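Local coordinates for DNA repair protein RAD7 (Saccharomyces cerevisiae, PDB 5ZB2) that promotes global genome nucleotide excision repair of non-transcribed DNA as a component of the complex with Rad16 and Abf1 and a partner of Elc1, at residues I20-W23 against Q24-A27; D28-S31 against K32-N36; F35-L38 against R39-G43; V45-A48 against N49-N52. All coordinates share one frame; numbering follows the deposited sequence.

In the fold
Contacts 1, 2 and 3 follow one another down the single long helix 8-41, each a local meeting of neighbouring turns and none closing a long loop. Contact 1 hands over directly to contact 2, and contact 2 overlaps contact 3 through F35 and N36; the contacts run in series, and none nests or crosses. All three reach the second subunit: W23 in contact 1 bonds to V34 of the second subunit, and V34 of this chain belongs to contact 2. Contact 3 ends the helix. After the turn, contact 4 leads into helix 50-59 beside the leucine-rich repeats, and V45 CG1 there packs on R39 CD of contact 3 at 3.6 Å. Elongin-C touches both contacts 3 and 4.

Contact 1: residues I20-W23 against Q24-A27; sequences ISKW and QKEA
W23 and A27 sit one turn apart on helix 8-41, the long N-terminal helix that runs ahead of the leucine-rich repeats and here packs against a second copy of the protein. Two i to i+4 bonds pass between the turns, with two weak i to i+3 bonds beside them. A27 N donates to W23 O at 2.8 Å, almost straight at 170°, while Q24 N reaches I20 O at 2.8 Å with a more bent N-H and adds a weak bond to S21 O. K25 N makes a weak bond to K22 O. The indole is swung forward along the helix, its CG anti to the backbone N (chi1 162°). A27 CB therefore stands 4.0 Å from the centroid of the W23 six-membered ring, 17° off the normal, a CH-pi contact on one face. The polar edge of the ring looks elsewhere, since W23 NE1 donates to the backbone O of V34 in the second subunit. S21 OG has a weak bond back to S17 O. The K22 and K25 ammonium groups stay 5.4 Å apart, NZ to NZ. Closest of the indole carbons to the A27 methyl is CZ2, 3.9 Å from CB.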
# COMPACT_ATOMS: atom_id res chain seq x y z
N ILE A 20 1.36 -2.43 -21.04
CA ILE A 20 1.75 -2.24 -19.64
C ILE A 20 1.89 -3.59 -18.96
O ILE A 20 2.87 -3.85 -18.25
CB ILE A 20 0.74 -1.33 -18.92
CG1 ILE A 20 0.72 0.06 -19.55
CG2 ILE A 20 1.10 -1.22 -17.43
CD1 ILE A 20 -0.39 0.95 -19.03
N SER A 21 0.92 -4.49 -19.18
CA SER A 21 0.96 -5.80 -18.55
C SER A 21 2.24 -6.55 -18.92
O SER A 21 2.91 -7.11 -18.05
CB SER A 21 -0.27 -6.61 -18.95
OG SER A 21 -1.45 -5.99 -18.50
N LYS A 22 2.59 -6.56 -20.20
CA LYS A 22 3.81 -7.24 -20.61
C LYS A 22 5.04 -6.53 -20.03
O LYS A 22 6.01 -7.18 -19.63
CB LYS A 22 3.90 -7.32 -22.13
CG LYS A 22 5.16 -8.03 -22.64
CD LYS A 22 5.31 -9.42 -22.03
CE LYS A 22 6.65 -10.04 -22.36
NZ LYS A 22 6.88 -11.27 -21.54
N TRP A 23 5.00 -5.20 -19.98
CA TRP A 23 6.10 -4.45 -19.38
C TRP A 23 6.22 -4.72 -17.89
O TRP A 23 7.32 -4.61 -17.33
CB TRP A 23 5.90 -2.96 -19.65
CG TRP A 23 6.68 -2.05 -18.76
CD1 TRP A 23 7.92 -1.53 -18.99
CD2 TRP A 23 6.26 -1.54 -17.49
NE1 TRP A 23 8.30 -0.73 -17.94
CE2 TRP A 23 7.30 -0.72 -17.01
CE3 TRP A 23 5.11 -1.70 -16.72
CZ2 TRP A 23 7.22 -0.06 -15.78
CZ3 TRP A 23 5.03 -1.05 -15.50
CH2 TRP A 23 6.08 -0.24 -15.05
N GLN A 24 5.12 -5.07 -17.22
CA GLN A 24 5.18 -5.40 -15.79
C GLN A 24 6.24 -6.46 -15.54
O GLN A 24 7.08 -6.32 -14.64
CB GLN A 24 3.83 -5.88 -15.29
CG GLN A 24 2.71 -4.86 -15.28
CD GLN A 24 2.78 -3.93 -14.09
OE1 GLN A 24 3.86 -3.64 -13.58
NE2 GLN A 24 1.62 -3.45 -13.65
N LYS A 25 6.21 -7.55 -16.31
CA LYS A 25 7.16 -8.63 -16.11
C LYS A 25 8.59 -8.16 -16.32
O LYS A 25 9.49 -8.53 -15.56
CB LYS A 25 6.82 -9.80 -17.03
CG LYS A 25 5.46 -10.42 -16.74
CD LYS A 25 5.24 -11.71 -17.52
CE LYS A 25 3.91 -12.35 -17.18
NZ LYS A 25 3.69 -13.63 -17.89
N GLU A 26 8.82 -7.35 -17.35
CA GLU A 26 10.14 -6.75 -17.52
C GLU A 26 10.53 -5.94 -16.29
O GLU A 26 11.64 -6.08 -15.76
CB GLU A 26 10.16 -5.86 -18.77
CG GLU A 26 11.52 -5.24 -19.07
CD GLU A 26 11.47 -4.20 -20.17
OE1 GLU A 26 12.37 -3.33 -20.22
OE2 GLU A 26 10.52 -4.24 -20.98
N ALA A 27 9.62 -5.08 -15.81
CA ALA A 27 9.91 -4.30 -14.61
C ALA A 27 10.13 -5.22 -13.41
O ALA A 27 10.97 -4.93 -12.55
CB ALA A 27 8.76 -3.33 -14.34

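Contact 2: residues D28-S31 against K32-N36; sequences DESS and KLVFN
Between D28-S31 and K32-N36 the backbone keeps regular alpha-helical geometry, four successive i to i+4 bonds running from K32 N to D28 O, L33 N to E29 O, V34 N to S30 O and F35 N to S31 O. This is the C-terminal half of helix 8-41, the long helix that precedes the leucine-rich repeats. The last of the four bonds measures 3.0 Å, N to O, at 156°. F35 leans back towards the same carbonyl: with CG beside its backbone N (chi1 -73°), ring carbon CD2 comes to 3.0 Å from S31 O, approaching obliquely, and CE2 lies 4.2 Å from S31 CB. The S31 hydroxyl turns back along the helix and bonds to A27 O. On another side, E29 and K32 run alongside each other, pointing the same way. E29 is bent at chi2 and K32 fully extended, and the carboxylate OE1 meets the aliphatic CD at 4.0 Å, whereas NZ stays 5.0 Å from OE1, too far for a salt bridge, though the opposite charges probably still attract weakly. D28 OD2 has its partner in K73, and F35 packs on L72 and K73. S30 and V34 face the second subunit, each meeting the other residue's copy there. Within the chain, V34 CG2 rests on the preceding turn, 3.1 Å from S30 O.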
# COMPACT_ATOMS: atom_id res chain seq x y z
N ASP A 28 9.39 -6.33 -13.34
CA ASP A 28 9.59 -7.27 -12.25
C ASP A 28 11.01 -7.82 -12.25
O ASP A 28 11.61 -8.01 -11.19
CB ASP A 28 8.57 -8.40 -12.35
CG ASP A 28 8.56 -9.29 -11.12
OD1 ASP A 28 7.84 -8.97 -10.15
OD2 ASP A 28 9.29 -10.30 -11.12
N GLU A 29 11.57 -8.08 -13.44
CA GLU A 29 12.94 -8.55 -13.52
C GLU A 29 13.92 -7.46 -13.13
O GLU A 29 14.87 -7.70 -12.37
CB GLU A 29 13.25 -9.06 -14.93
CG GLU A 29 12.31 -10.16 -15.41
CD GLU A 29 12.16 -11.28 -14.40
OE1 GLU A 29 13.13 -11.56 -13.66
OE2 GLU A 29 11.07 -11.89 -14.34
N SER A 30 13.72 -6.24 -13.64
CA SER A 30 14.57 -5.13 -13.21
C SER A 30 14.53 -4.97 -11.69
O SER A 30 15.53 -4.56 -11.09
CB SER A 30 14.14 -3.84 -13.89
OG SER A 30 14.86 -2.74 -13.36
N SER A 31 13.39 -5.27 -11.07
CA SER A 31 13.32 -5.24 -9.61
C SER A 31 14.22 -6.30 -9.00
O SER A 31 14.90 -6.06 -7.99
CB SER A 31 11.88 -5.43 -9.15
OG SER A 31 11.02 -4.47 -9.74
N LYS A 32 14.25 -7.50 -9.60
CA LYS A 32 15.11 -8.57 -9.11
C LYS A 32 16.56 -8.11 -9.03
O LYS A 32 17.24 -8.31 -8.01
CB LYS A 32 14.97 -9.79 -10.01
CG LYS A 32 15.77 -11.01 -9.58
CD LYS A 32 15.55 -12.17 -10.54
CE LYS A 32 16.38 -13.38 -10.16
NZ LYS A 32 16.16 -14.53 -11.09
N LEU A 33 17.05 -7.48 -10.10
CA LEU A 33 18.44 -7.02 -10.12
C LEU A 33 18.70 -5.98 -9.03
O LEU A 33 19.76 -5.99 -8.39
CB LEU A 33 18.78 -6.46 -11.49
CG LEU A 33 18.56 -7.40 -12.67
CD1 LEU A 33 18.76 -6.66 -13.99
CD2 LEU A 33 19.48 -8.61 -12.59
N VAL A 34 17.75 -5.07 -8.82
CA VAL A 34 17.96 -4.00 -7.84
C VAL A 34 18.03 -4.56 -6.43
O VAL A 34 18.78 -4.06 -5.58
CB VAL A 34 16.86 -2.93 -7.98
CG1 VAL A 34 17.08 -1.81 -6.96
CG2 VAL A 34 16.86 -2.35 -9.37
N PHE A 35 17.25 -5.61 -6.15
CA PHE A 35 17.29 -6.21 -4.82
C PHE A 35 18.55 -7.05 -4.64
O PHE A 35 19.13 -7.08 -3.55
CB PHE A 35 16.04 -7.05 -4.57
CG PHE A 35 14.80 -6.23 -4.34
CD1 PHE A 35 14.67 -5.44 -3.21
CD2 PHE A 35 13.75 -6.25 -5.25
CE1 PHE A 35 13.53 -4.68 -2.99
CE2 PHE A 35 12.61 -5.49 -5.04
CZ PHE A 35 12.50 -4.71 -3.91
N ASN A 36 19.00 -7.72 -5.70
CA ASN A 36 20.29 -8.40 -5.65
C ASN A 36 21.42 -7.42 -5.38
O ASN A 36 22.36 -7.72 -4.64
CB ASN A 36 20.55 -9.16 -6.95
CG ASN A 36 19.68 -10.39 -7.11
OD1 ASN A 36 19.16 -10.93 -6.13
ND2 ASN A 36 19.52 -10.84 -8.35

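Contact 3: residues F35-L38 against R39-G43; sequences FNKL and RDVLG
Near the C-terminal end of helix 8-41, R39 folds back over the preceding turn towards F35 and N36. Its chain bends at chi3 (-76°), which lays the guanidinium over the backbone: F35 O lies 3.5 Å above the middle of one face. At the edge, NH2 donates to N36 OD1 at 2.8 Å, nearly straight at 172° and in the guanidinium plane, although the two flat groups are turned 70° apart. A water closes the same edge, donating to N36 OD1 and accepting from R39 NE at 3.0 Å. R39 NH1 bonds to the L70 and L72 carbonyls, in the loop before the first strand. A leucine here would probably leave the L70 and L72 carbonyls without the NH1 donor, take from N36 OD1 its guanidinium partner and cost the water its bond to NE. The helix stops in a Schellman motif, with G43 at positive phi as its C-prime residue, G44 N bonded to R39 O and G43 N to D40 O at 3.0 Å. V41 CG2 lies across the chain of K37, 3.7 Å from CE; V41 also packs on T88 of Elongin-C. L38 and L42 meet at their CD1 methyls, 4.3 Å apart.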
# COMPACT_ATOMS: atom_id res chain seq x y z
N PHE A 35 17.25 -5.61 -6.15
CA PHE A 35 17.29 -6.21 -4.82
C PHE A 35 18.55 -7.05 -4.64
O PHE A 35 19.13 -7.08 -3.55
CB PHE A 35 16.04 -7.05 -4.57
CG PHE A 35 14.80 -6.23 -4.34
CD1 PHE A 35 14.67 -5.44 -3.21
CD2 PHE A 35 13.75 -6.25 -5.25
CE1 PHE A 35 13.53 -4.68 -2.99
CE2 PHE A 35 12.61 -5.49 -5.04
CZ PHE A 35 12.50 -4.71 -3.91
N ASN A 36 19.00 -7.72 -5.70
CA ASN A 36 20.29 -8.40 -5.65
C ASN A 36 21.42 -7.42 -5.38
O ASN A 36 22.36 -7.72 -4.64
CB ASN A 36 20.55 -9.16 -6.95
CG ASN A 36 19.68 -10.39 -7.11
OD1 ASN A 36 19.16 -10.93 -6.13
ND2 ASN A 36 19.52 -10.84 -8.35
N LYS A 37 21.34 -6.23 -5.97
CA LYS A 37 22.36 -5.21 -5.75
C LYS A 37 22.49 -4.89 -4.26
O LYS A 37 23.60 -4.84 -3.72
CB LYS A 37 22.04 -3.95 -6.55
CG LYS A 37 23.07 -2.83 -6.42
CD LYS A 37 24.43 -3.23 -6.97
CE LYS A 37 25.42 -2.07 -6.90
NZ LYS A 37 26.76 -2.45 -7.43
N LEU A 38 21.36 -4.67 -3.59
CA LEU A 38 21.40 -4.39 -2.15
C LEU A 38 22.09 -5.51 -1.39
O LEU A 38 22.97 -5.27 -0.56
CB LEU A 38 19.98 -4.18 -1.62
CG LEU A 38 19.84 -4.00 -0.11
CD1 LEU A 38 20.66 -2.82 0.37
CD2 LEU A 38 18.38 -3.83 0.28
N ARG A 39 21.70 -6.76 -1.67
CA ARG A 39 22.32 -7.89 -0.98
C ARG A 39 23.80 -8.02 -1.32
O ARG A 39 24.63 -8.29 -0.45
CB ARG A 39 21.57 -9.18 -1.32
CG ARG A 39 20.20 -9.29 -0.68
CD ARG A 39 19.52 -10.61 -1.04
NE ARG A 39 19.01 -10.61 -2.41
CZ ARG A 39 17.77 -10.28 -2.76
NH1 ARG A 39 16.88 -9.91 -1.85
NH2 ARG A 39 17.41 -10.33 -4.04
N ASP A 40 24.15 -7.83 -2.60
CA ASP A 40 25.54 -7.95 -3.00
C ASP A 40 26.39 -6.84 -2.39
O ASP A 40 27.55 -7.07 -2.01
CB ASP A 40 25.65 -7.94 -4.52
CG ASP A 40 25.05 -9.18 -5.16
OD1 ASP A 40 25.03 -10.25 -4.51
OD2 ASP A 40 24.59 -9.09 -6.32
N VAL A 41 25.84 -5.63 -2.29
CA VAL A 41 26.59 -4.51 -1.73
C VAL A 41 26.96 -4.77 -0.28
O VAL A 41 28.00 -4.31 0.20
CB VAL A 41 25.79 -3.20 -1.88
CG1 VAL A 41 26.36 -2.09 -1.00
CG2 VAL A 41 25.79 -2.75 -3.33
N LEU A 42 26.11 -5.49 0.45
CA LEU A 42 26.38 -5.81 1.85
C LEU A 42 27.23 -7.06 2.01
O LEU A 42 27.35 -7.58 3.12
CB LEU A 42 25.07 -5.97 2.61
CG LEU A 42 24.14 -4.75 2.61
CD1 LEU A 42 22.82 -5.10 3.28
CD2 LEU A 42 24.79 -3.56 3.30
N GLY A 43 27.82 -7.56 0.92
CA GLY A 43 28.63 -8.76 0.95
C GLY A 43 27.97 -9.98 0.38
O GLY A 43 28.61 -11.04 0.31
O HOH W 1 21.04 -11.95 -4.18

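Contact 4: residues V45-A48 against N49-N52; sequences VSTA and NLNN
N49 starts the second segment by packing against V45 and closing a turn with S46: its N donates to S46 O at 3.2 Å, from well above the carbonyl plane, and its CB touches V45 CG2 at 4.0 Å. N49 also packs on L96 of Elongin-C; a glycine here would probably open a gap beside V45 CG2 and take away that contact. L50 follows, its N bonded to T47 O at 3.2 Å, again from above the plane. Its CG sits opposite the carbonyl carbon (chi1 -76°), which turns the side chain back towards the loop, where CD2 lies 4.1 Å from both V45 methyls, crossing V45 at about a right angle; T74 and L76 pack on it too. N51 reaches the preceding turn through a water that donates to T47 O at 2.6 Å and accepts from N51 N; its side-chain amide is held by T80 N and R78 O. A second water accepts from N52 N at 2.7 Å and donates to A48 O. Successive i to i+3 bonds, then waters inserted between carbonyl and N-H, form the entry to helix 50-59, which precedes the first strand, 78-81, of the leucine-rich repeat fold.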
# COMPACT_ATOMS: atom_id res chain seq x y z
N VAL A 45 24.36 -12.66 0.10
CA VAL A 45 23.75 -13.62 1.01
C VAL A 45 22.99 -14.65 0.18
O VAL A 45 22.08 -14.32 -0.57
CB VAL A 45 22.82 -12.92 2.02
CG1 VAL A 45 21.77 -12.07 1.31
CG2 VAL A 45 22.17 -13.94 2.95
N SER A 46 23.39 -15.91 0.31
CA SER A 46 22.69 -16.98 -0.38
C SER A 46 21.30 -17.18 0.24
O SER A 46 21.01 -16.71 1.34
CB SER A 46 23.48 -18.28 -0.29
OG SER A 46 23.65 -18.68 1.06
N THR A 47 20.45 -17.89 -0.50
CA THR A 47 19.12 -18.18 0.01
C THR A 47 19.17 -19.08 1.23
O THR A 47 18.27 -19.03 2.08
CB THR A 47 18.27 -18.82 -1.08
OG1 THR A 47 18.90 -20.04 -1.52
CG2 THR A 47 18.13 -17.88 -2.26
N ALA A 48 20.22 -19.90 1.35
CA ALA A 48 20.33 -20.81 2.49
C ALA A 48 20.51 -20.08 3.81
O ALA A 48 20.25 -20.66 4.86
CB ALA A 48 21.49 -21.78 2.27
N ASN A 49 20.96 -18.82 3.77
CA ASN A 49 21.18 -18.03 4.97
C ASN A 49 20.12 -16.96 5.20
O ASN A 49 20.21 -16.23 6.19
CB ASN A 49 22.56 -17.36 4.91
CG ASN A 49 23.69 -18.31 5.27
OD1 ASN A 49 23.53 -19.16 6.15
ND2 ASN A 49 24.83 -18.16 4.61
N LEU A 50 19.12 -16.85 4.32
CA LEU A 50 18.12 -15.80 4.48
C LEU A 50 17.33 -15.98 5.78
O LEU A 50 17.02 -15.00 6.46
CB LEU A 50 17.17 -15.79 3.28
CG LEU A 50 17.72 -15.17 1.98
CD1 LEU A 50 16.67 -15.23 0.89
CD2 LEU A 50 18.17 -13.72 2.19
N ASN A 51 17.00 -17.22 6.14
CA ASN A 51 16.28 -17.45 7.38
C ASN A 51 17.15 -17.13 8.59
O ASN A 51 16.66 -16.61 9.60
CB ASN A 51 15.79 -18.89 7.45
CG ASN A 51 14.45 -19.08 6.76
OD1 ASN A 51 13.50 -18.35 7.04
ND2 ASN A 51 14.38 -20.05 5.86
N ASN A 52 18.45 -17.43 8.51
CA ASN A 52 19.36 -17.05 9.59
C ASN A 52 19.42 -15.53 9.72
O ASN A 52 19.45 -15.00 10.84
CB ASN A 52 20.75 -17.62 9.33
CG ASN A 52 20.80 -19.13 9.47
OD1 ASN A 52 21.24 -19.84 8.56
ND2 ASN A 52 20.35 -19.63 10.61
O HOH W 2 17.12 -19.84 4.26
O HOH W 3 19.08 -19.53 6.97